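Local atomic coordinates of autoinducer 2-binding protein LsrB (Clostridium saccharobutylicum DSM 13864, PDB entry 6DSP), a protein that binds the quorum-sensing signal autoinducer-2 in the cleft of a periplasmic-binding-protein fold, acting as a receptor of the LsrB family. Residues N33-S38 and G274-M279; K41-Y46 and F52-E57. All coordinates share one frame; numbering follows the deposited sequence.

Leaving strand 23-27, the chain enters helix 34-50, which carries a segment of each contact: its first turn, in 33-38, belongs to contact 1, and 41-46 to contact 2. Contact 2 closes almost at once, when strand 53-56 runs back beside the helix and completes a beta-alpha-beta unit. Contact 1 closes only after 235 intervening residues, when helix 273-288 comes to lie against the start of helix 34-50, so contact 2 is nested within the loop of contact 1. Their centres are about 9 Å apart. The E37 OE2 to Y56 OH distance of 2.8 Å fits a hydrogen bond between them, and A278 packs against the ring of Y46.

Contact 1. Residues N33-S38 and G274-M279; sequences NAFFES and GIQGAM. With PAV ((2R,4S)-2-methyl-2,3,3,4-tetrahydroxytetrahydrofuran), chain C.
G274 meets the backbone of S38, its CA lying 3.8 Å from S38 O. Here the first turn of helix 34-50 and the start of helix 273-288 meet through backbone atoms, the CA atoms of S38 and G274 being 5.8 Å apart. The S38 hydroxyl is engaged elsewhere, hydrogen-bonded to the terminal carboxylate of F347.

Q276 follows, reaching toward the F35 ring. Its CG is anti to the backbone N (chi1 -176°) and the chain beyond is extended, which carries the amide to the ring: OE1 comes obliquely to F35 CZ at 4.1 Å, with amide and ring planes 84° apart. Glutamine suits this buried place because its amide has partners of both kinds. NE2 donates to Q124 OE1 and V122 O, while OE1 accepts a weak bond from W271 NE1.

This is the cleft of a periplasmic binding protein, where a helix start borders the ligand. F35 lays one face on autoinducer-2, CD1 lying 3.5 Å from the ligand methyl C1, an apolar match. F36 instead presents its ring edge, with CZ 3.4 Å from ligand O4, while its face receives F35 CD2 over the centre. N33 caps the helix: its OD1 accepts from F35 N at 3.1 Å, with the donor 36° out of the carbonyl plane, and also bonds S225 OG.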
ATOM      1  N   ASN A  33      -1.415  12.656   1.152  1.00 15.80           N
ATOM      2  CA  ASN A  33      -2.381  11.575   1.180  1.00 15.05           C
ATOM      3  C   ASN A  33      -2.353  10.978   2.579  1.00 13.94           C
ATOM      4  O   ASN A  33      -1.278  10.811   3.166  1.00 13.68           O
ATOM      5  CB  ASN A  33      -1.926  10.533   0.160  1.00 16.44           C
ATOM      6  CG  ASN A  33      -2.807   9.295   0.119  1.00 17.58           C
ATOM      7  OD1 ASN A  33      -2.661   8.370   0.924  1.00 16.14           O
ATOM      8  ND2 ASN A  33      -3.683   9.240  -0.875  1.00 20.90           N
ATOM      9  N   ALA A  34      -3.531  10.664   3.105  1.00 14.24           N
ATOM     10  CA  ALA A  34      -3.652  10.304   4.508  1.00 13.85           C
ATOM     11  C   ALA A  34      -2.809   9.083   4.883  1.00 13.11           C
ATOM     12  O   ALA A  34      -2.281   9.013   5.993  1.00 14.14           O
ATOM     13  CB  ALA A  34      -5.118  10.068   4.856  1.00 14.51           C
ATOM     14  N   PHE A  35      -2.686   8.096   3.987  1.00 11.97           N
ATOM     15  CA  PHE A  35      -1.891   6.907   4.291  1.00 11.85           C
ATOM     16  C   PHE A  35      -0.463   7.305   4.632  1.00 12.28           C
ATOM     17  O   PHE A  35       0.127   6.812   5.614  1.00 12.90           O
ATOM     18  CB  PHE A  35      -1.892   5.979   3.077  1.00 12.67           C
ATOM     19  CG  PHE A  35      -1.057   4.743   3.252  1.00 11.42           C
ATOM     20  CD1 PHE A  35      -1.544   3.604   3.905  1.00 12.02           C
ATOM     21  CD2 PHE A  35       0.255   4.744   2.813  1.00 11.16           C
ATOM     22  CE1 PHE A  35      -0.753   2.466   4.065  1.00 12.34           C
ATOM     23  CE2 PHE A  35       1.063   3.614   2.960  1.00 12.35           C
ATOM     24  CZ  PHE A  35       0.556   2.482   3.608  1.00 12.07           C
ATOM     25  N   PHE A  36       0.115   8.183   3.816  1.00 12.27           N
ATOM     26  CA  PHE A  36       1.515   8.559   3.966  1.00 12.15           C
ATOM     27  C   PHE A  36       1.708   9.527   5.110  1.00 12.63           C
ATOM     28  O   PHE A  36       2.707   9.440   5.835  1.00 13.25           O
ATOM     29  CB  PHE A  36       2.035   9.084   2.628  1.00 12.07           C
ATOM     30  CG  PHE A  36       2.063   7.993   1.607  1.00 11.80           C
ATOM     31  CD1 PHE A  36       3.039   7.000   1.685  1.00 12.19           C
ATOM     32  CD2 PHE A  36       1.092   7.861   0.633  1.00 13.26           C
ATOM     33  CE1 PHE A  36       3.042   5.914   0.823  1.00 12.76           C
ATOM     34  CE2 PHE A  36       1.117   6.756  -0.243  1.00 13.35           C
ATOM     35  CZ  PHE A  36       2.118   5.805  -0.144  1.00 13.40           C
ATOM     36  N   GLU A  37       0.748  10.424   5.322  1.00 12.31           N
ATOM     37  CA  GLU A  37       0.850  11.317   6.466  1.00 13.71           C
ATOM     38  C   GLU A  37       0.765  10.544   7.765  1.00 14.07           C
ATOM     39  O   GLU A  37       1.510  10.822   8.709  1.00 14.43           O
ATOM     40  CB  GLU A  37      -0.227  12.391   6.372  1.00 14.70           C
ATOM     41  CG  GLU A  37      -0.016  13.310   5.156  1.00 15.88           C
ATOM     42  CD  GLU A  37       1.348  14.039   5.158  1.00 17.45           C
ATOM     43  OE1 GLU A  37       1.785  14.563   6.227  1.00 18.82           O
ATOM     44  OE2 GLU A  37       1.997  14.081   4.070  1.00 18.12           O
ATOM     45  N   SER A  38      -0.139   9.554   7.844  1.00 14.09           N
ATOM     46  CA  SER A  38      -0.240   8.736   9.050  1.00 14.39           C
ATOM     47  C   SER A  38       0.994   7.864   9.241  1.00 14.04           C
ATOM     48  O   SER A  38       1.462   7.669  10.378  1.00 14.59           O
ATOM     49  CB  SER A  38      -1.513   7.908   8.996  1.00 16.04           C
ATOM     50  OG  SER A  38      -2.637   8.721   9.304  1.00 18.14           O
ATOM     51  N   GLY A 274       1.401   3.418  10.568  1.00 15.33           N
ATOM     52  CA  GLY A 274       2.323   4.146  11.424  1.00 15.53           C
ATOM     53  C   GLY A 274       3.443   3.270  11.938  1.00 15.73           C
ATOM     54  O   GLY A 274       4.614   3.651  11.875  1.00 15.75           O
ATOM     55  N   ILE A 275       3.108   2.083  12.449  1.00 16.59           N
ATOM     56  CA  ILE A 275       4.152   1.166  12.889  1.00 18.17           C
ATOM     57  C   ILE A 275       4.953   0.674  11.696  1.00 16.06           C
ATOM     58  O   ILE A 275       6.165   0.477  11.795  1.00 16.11           O
ATOM     59  CB  ILE A 275       3.586   0.031  13.765  1.00 22.33           C
ATOM     60  CG1 ILE A 275       4.640  -0.417  14.792  1.00 25.04           C
ATOM     61  CG2 ILE A 275       3.198  -1.167  12.953  1.00 24.32           C
ATOM     62  CD1 ILE A 275       4.083  -1.267  15.886  1.00 27.05           C
ATOM     63  N   GLN A 276       4.312   0.528  10.539  1.00 14.74           N
ATOM     64  CA  GLN A 276       5.037   0.101   9.345  1.00 14.10           C
ATOM     65  C   GLN A 276       6.098   1.124   8.948  1.00 14.12           C
ATOM     66  O   GLN A 276       7.244   0.761   8.669  1.00 14.58           O
ATOM     67  CB  GLN A 276       4.060  -0.121   8.193  1.00 13.76           C
ATOM     68  CG  GLN A 276       4.774  -0.674   6.956  1.00 13.24           C
ATOM     69  CD  GLN A 276       3.875  -0.746   5.738  1.00 13.01           C
ATOM     70  OE1 GLN A 276       2.769  -0.216   5.741  1.00 13.74           O
ATOM     71  NE2 GLN A 276       4.333  -1.451   4.713  1.00 13.13           N
ATOM     72  N   GLY A 277       5.719   2.408   8.887  1.00 14.10           N
ATOM     73  CA  GLY A 277       6.709   3.430   8.553  1.00 14.63           C
ATOM     74  C   GLY A 277       7.824   3.467   9.579  1.00 14.89           C
ATOM     75  O   GLY A 277       9.000   3.576   9.235  1.00 14.64           O
ATOM     76  N   ALA A 278       7.465   3.355  10.857  1.00 15.01           N
ATOM     77  CA  ALA A 278       8.478   3.327  11.907  1.00 15.29           C
ATOM     78  C   ALA A 278       9.413   2.142  11.729  1.00 14.98           C
ATOM     79  O   ALA A 278      10.632   2.288  11.865  1.00 15.31           O
ATOM     80  CB  ALA A 278       7.813   3.277  13.277  1.00 15.88           C
ATOM     81  N   MET A 279       8.866   0.965  11.430  1.00 14.83           N
ATOM     82  CA  MET A 279       9.705  -0.208  11.251  1.00 15.16           C
ATOM     83  C   MET A 279      10.655  -0.052  10.068  1.00 14.65           C
ATOM     84  O   MET A 279      11.824  -0.454  10.147  1.00 14.91           O
ATOM     85  CB  MET A 279       8.823  -1.444  11.073  1.00 16.16           C
ATOM     86  CG  MET A 279       8.110  -1.875  12.359  1.00 17.78           C
ATOM     87  SD  MET A 279       6.792  -3.062  12.028  1.00 19.84           S
ATOM     88  CE  MET A 279       7.765  -4.439  11.474  1.00 20.49           C
TER
HETATM   89  O2  PAV C 401      -3.173   0.671  -1.007  1.00 16.29           O
HETATM   90  C2  PAV C 401      -2.218   1.620  -0.487  1.00 12.17           C
HETATM   91  C1  PAV C 401      -2.549   2.069   0.953  1.00 16.09           C
HETATM   92  O5  PAV C 401      -2.489   2.888  -1.306  1.00 11.84           O
HETATM   93  C5  PAV C 401      -1.340   3.619  -1.294  1.00 12.63           C
HETATM   94  C4  PAV C 401      -0.234   2.746  -0.675  1.00 13.53           C
HETATM   95  O4  PAV C 401       0.963   2.839  -1.442  1.00 12.39           O
HETATM   96  C3  PAV C 401      -0.892   1.362  -0.684  1.00 12.52           C
HETATM   97  O3  PAV C 401      -0.387   0.572   0.358  1.00 13.45           O
HETATM   98  O13 PAV C 401      -0.703   0.743  -1.937  1.00 12.53           O

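Contact 2. Residues K41-Y46 and F52-E57; sequences KGAQKY and FKVDYE
Q44 reaches from the helix to the neighbouring strand and donates from NE2 to V54 O, a 3.0 Å hydrogen bond that is nearly straight at 168°. The acceptor lies in the plane of the Q44 amide, yet the donor stands 49° out of the V54 carbonyl plane, so the N-H comes in from above that group. A bend at chi2 brings the amide up to the strand, and NE2 also passes V54 CG1 at 3.5 Å. Glutamine fits here, long enough to span the gap and able to offer an N-H to a strand carbonyl.

V54 fills the space between helix and strand with its two methyls. CG1 meets A43 CB at 4.3 Å, and CG2 faces A43 O. The small alanine lets the valine approach the helix, and both residues also touch C281 of helix 273-288.

Farther out, N40 OD1 accepts a second bond from Q44 NE2, helping to fix the amide, and S47 OG bonds A43 O. On the strand, the backbones of K53 and D55 pair with V24, and that of D55 also with F26, so strand 53-56 is held at the margin of the sheet. Segment 41-46 runs nearly antiparallel to strand 53-56 (159°), as expected where the helix is the return leg of a right-handed beta-alpha-beta crossover between the parallel strands 23-27 and 53-56, in the Rossmann-like lobe of a periplasmic binding protein.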
ATOM      1  N   LYS A  41       3.528  10.102  10.722  1.00 14.93           N
ATOM      2  CA  LYS A  41       3.273  10.393  12.132  1.00 16.46           C
ATOM      3  C   LYS A  41       3.829   9.278  13.014  1.00 16.33           C
ATOM      4  O   LYS A  41       4.450   9.532  14.061  1.00 16.82           O
ATOM      5  CB  LYS A  41       1.782  10.647  12.366  1.00 18.99           C
ATOM      6  CG  LYS A  41       1.340  11.969  11.786  1.00 23.93           C
ATOM      7  CD  LYS A  41      -0.184  12.143  11.913  1.00 29.24           C
ATOM      8  CE  LYS A  41      -0.652  13.424  11.231  1.00 33.59           C
ATOM      9  NZ  LYS A  41      -2.144  13.444  11.158  1.00 36.29           N
ATOM     10  N   GLY A  42       3.687   8.036  12.567  1.00 16.21           N
ATOM     11  CA  GLY A  42       4.261   6.923  13.309  1.00 16.07           C
ATOM     12  C   GLY A  42       5.775   6.914  13.276  1.00 15.84           C
ATOM     13  O   GLY A  42       6.432   6.744  14.319  1.00 16.53           O
ATOM     14  N   ALA A  43       6.359   7.150  12.100  1.00 15.26           N
ATOM     15  CA  ALA A  43       7.815   7.181  12.031  1.00 15.97           C
ATOM     16  C   ALA A  43       8.387   8.268  12.927  1.00 16.45           C
ATOM     17  O   ALA A  43       9.418   8.060  13.578  1.00 17.10           O
ATOM     18  CB  ALA A  43       8.256   7.381  10.585  1.00 16.35           C
ATOM     19  N   GLN A  44       7.733   9.429  12.983  1.00 16.51           N
ATOM     20  CA  GLN A  44       8.232  10.499  13.841  1.00 16.48           C
ATOM     21  C   GLN A  44       8.126  10.114  15.313  1.00 18.02           C
ATOM     22  O   GLN A  44       9.070  10.321  16.090  1.00 19.04           O
ATOM     23  CB  GLN A  44       7.471  11.805  13.582  1.00 16.45           C
ATOM     24  CG  GLN A  44       7.649  12.397  12.204  1.00 16.16           C
ATOM     25  CD  GLN A  44       9.117  12.616  11.840  1.00 16.39           C
ATOM     26  OE1 GLN A  44       9.917  13.081  12.671  1.00 17.41           O
ATOM     27  NE2 GLN A  44       9.467  12.346  10.599  1.00 16.82           N
ATOM     28  N   LYS A  45       6.965   9.580  15.731  1.00 18.48           N
ATOM     29  CA  LYS A  45       6.776   9.224  17.132  1.00 20.91           C
ATOM     30  C   LYS A  45       7.813   8.205  17.594  1.00 20.40           C
ATOM     31  O   LYS A  45       8.445   8.375  18.646  1.00 21.38           O
ATOM     32  CB  LYS A  45       5.363   8.695  17.343  1.00 24.35           C
ATOM     33  CG  LYS A  45       5.114   8.251  18.778  1.00 29.09           C
ATOM     34  CD  LYS A  45       3.739   7.613  18.914  1.00 33.53           C
ATOM     35  CE  LYS A  45       3.848   6.096  18.991  1.00 36.88           C
ATOM     36  NZ  LYS A  45       4.686   5.675  20.157  1.00 38.83           N
ATOM     37  N   TYR A  46       8.012   7.144  16.822  1.00 19.66           N
ATOM     38  CA  TYR A  46       8.922   6.098  17.266  1.00 19.46           C
ATOM     39  C   TYR A  46      10.377   6.539  17.171  1.00 20.04           C
ATOM     40  O   TYR A  46      11.177   6.240  18.065  1.00 20.22           O
ATOM     41  CB  TYR A  46       8.686   4.810  16.470  1.00 19.27           C
ATOM     42  CG  TYR A  46       7.492   4.008  16.910  1.00 20.78           C
ATOM     43  CD1 TYR A  46       7.621   3.037  17.895  1.00 22.00           C
ATOM     44  CD2 TYR A  46       6.240   4.225  16.354  1.00 21.96           C
ATOM     45  CE1 TYR A  46       6.516   2.291  18.318  1.00 23.87           C
ATOM     46  CE2 TYR A  46       5.143   3.500  16.762  1.00 23.94           C
ATOM     47  CZ  TYR A  46       5.278   2.525  17.737  1.00 25.22           C
ATOM     48  OH  TYR A  46       4.166   1.811  18.120  1.00 28.09           O
ATOM     49  N   PHE A  52      16.900   8.802  16.806  1.00 22.75           N
ATOM     50  CA  PHE A  52      17.453   9.202  15.521  1.00 20.39           C
ATOM     51  C   PHE A  52      16.419  10.050  14.799  1.00 19.23           C
ATOM     52  O   PHE A  52      15.256  10.107  15.190  1.00 19.50           O
ATOM     53  CB  PHE A  52      17.920   7.992  14.692  1.00 20.21           C
ATOM     54  CG  PHE A  52      16.813   7.077  14.246  1.00 19.75           C
ATOM     55  CD1 PHE A  52      16.444   5.974  15.011  1.00 20.39           C
ATOM     56  CD2 PHE A  52      16.156   7.299  13.034  1.00 19.80           C
ATOM     57  CE1 PHE A  52      15.421   5.111  14.590  1.00 20.39           C
ATOM     58  CE2 PHE A  52      15.146   6.436  12.588  1.00 20.08           C
ATOM     59  CZ  PHE A  52      14.773   5.331  13.368  1.00 20.36           C
ATOM     60  N   LYS A  53      16.864  10.722  13.751  1.00 19.55           N
ATOM     61  CA  LYS A  53      16.030  11.639  12.995  1.00 20.27           C
ATOM     62  C   LYS A  53      15.443  10.957  11.766  1.00 17.38           C
ATOM     63  O   LYS A  53      16.145  10.262  11.023  1.00 17.37           O
ATOM     64  CB  LYS A  53      16.859  12.829  12.516  1.00 25.90           C
ATOM     65  CG  LYS A  53      16.048  13.871  11.798  1.00 31.75           C
ATOM     66  CD  LYS A  53      14.995  14.430  12.737  1.00 36.42           C
ATOM     67  CE  LYS A  53      14.008  15.357  12.029  1.00 39.39           C
ATOM     68  NZ  LYS A  53      13.124  15.999  13.038  1.00 40.99           N
ATOM     69  N   VAL A  54      14.161  11.205  11.523  1.00 16.52           N
ATOM     70  CA  VAL A  54      13.508  10.835  10.279  1.00 15.75           C
ATOM     71  C   VAL A  54      13.129  12.118   9.562  1.00 15.34           C
ATOM     72  O   VAL A  54      12.340  12.917  10.082  1.00 15.76           O
ATOM     73  CB  VAL A  54      12.268   9.973  10.537  1.00 16.30           C
ATOM     74  CG1 VAL A  54      11.490   9.777   9.218  1.00 16.81           C
ATOM     75  CG2 VAL A  54      12.695   8.633  11.119  1.00 17.02           C
ATOM     76  N   ASP A  55      13.718  12.332   8.388  1.00 15.27           N
ATOM     77  CA  ASP A  55      13.420  13.474   7.540  1.00 14.61           C
ATOM     78  C   ASP A  55      12.403  13.042   6.483  1.00 13.98           C
ATOM     79  O   ASP A  55      12.751  12.346   5.532  1.00 14.31           O
ATOM     80  CB  ASP A  55      14.710  14.002   6.911  1.00 16.04           C
ATOM     81  CG  ASP A  55      14.481  15.198   5.988  1.00 18.59           C
ATOM     82  OD1 ASP A  55      13.375  15.768   5.978  1.00 19.90           O
ATOM     83  OD2 ASP A  55      15.432  15.565   5.282  1.00 21.57           O
ATOM     84  N   TYR A  56      11.153  13.464   6.659  1.00 13.50           N
ATOM     85  CA  TYR A  56      10.090  13.115   5.723  1.00 13.53           C
ATOM     86  C   TYR A  56      10.190  14.016   4.495  1.00 13.92           C
ATOM     87  O   TYR A  56      10.085  15.249   4.608  1.00 15.41           O
ATOM     88  CB  TYR A  56       8.755  13.321   6.433  1.00 14.19           C
ATOM     89  CG  TYR A  56       7.506  13.004   5.654  1.00 14.09           C
ATOM     90  CD1 TYR A  56       7.330  11.758   5.050  1.00 13.63           C
ATOM     91  CD2 TYR A  56       6.450  13.913   5.595  1.00 14.88           C
ATOM     92  CE1 TYR A  56       6.139  11.443   4.396  1.00 13.94           C
ATOM     93  CE2 TYR A  56       5.279  13.622   4.972  1.00 15.08           C
ATOM     94  CZ  TYR A  56       5.113  12.383   4.361  1.00 14.32           C
ATOM     95  OH  TYR A  56       3.938  12.082   3.699  1.00 14.87           O
ATOM     96  N   GLU A  57      10.391  13.424   3.322  1.00 13.69           N
ATOM     97  CA  GLU A  57      10.599  14.194   2.102  1.00 13.71           C
ATOM     98  C   GLU A  57       9.863  13.521   0.953  1.00 13.10           C
ATOM     99  O   GLU A  57      10.091  12.337   0.697  1.00 13.43           O
ATOM    100  CB  GLU A  57      12.091  14.286   1.767  1.00 14.82           C
ATOM    101  CG  GLU A  57      12.897  15.060   2.816  1.00 16.34           C
ATOM    102  CD  GLU A  57      12.516  16.537   2.937  1.00 18.39           C
ATOM    103  OE1 GLU A  57      11.940  17.090   1.989  1.00 19.59           O
ATOM    104  OE2 GLU A  57      12.769  17.131   4.001  1.00 19.81           O
TER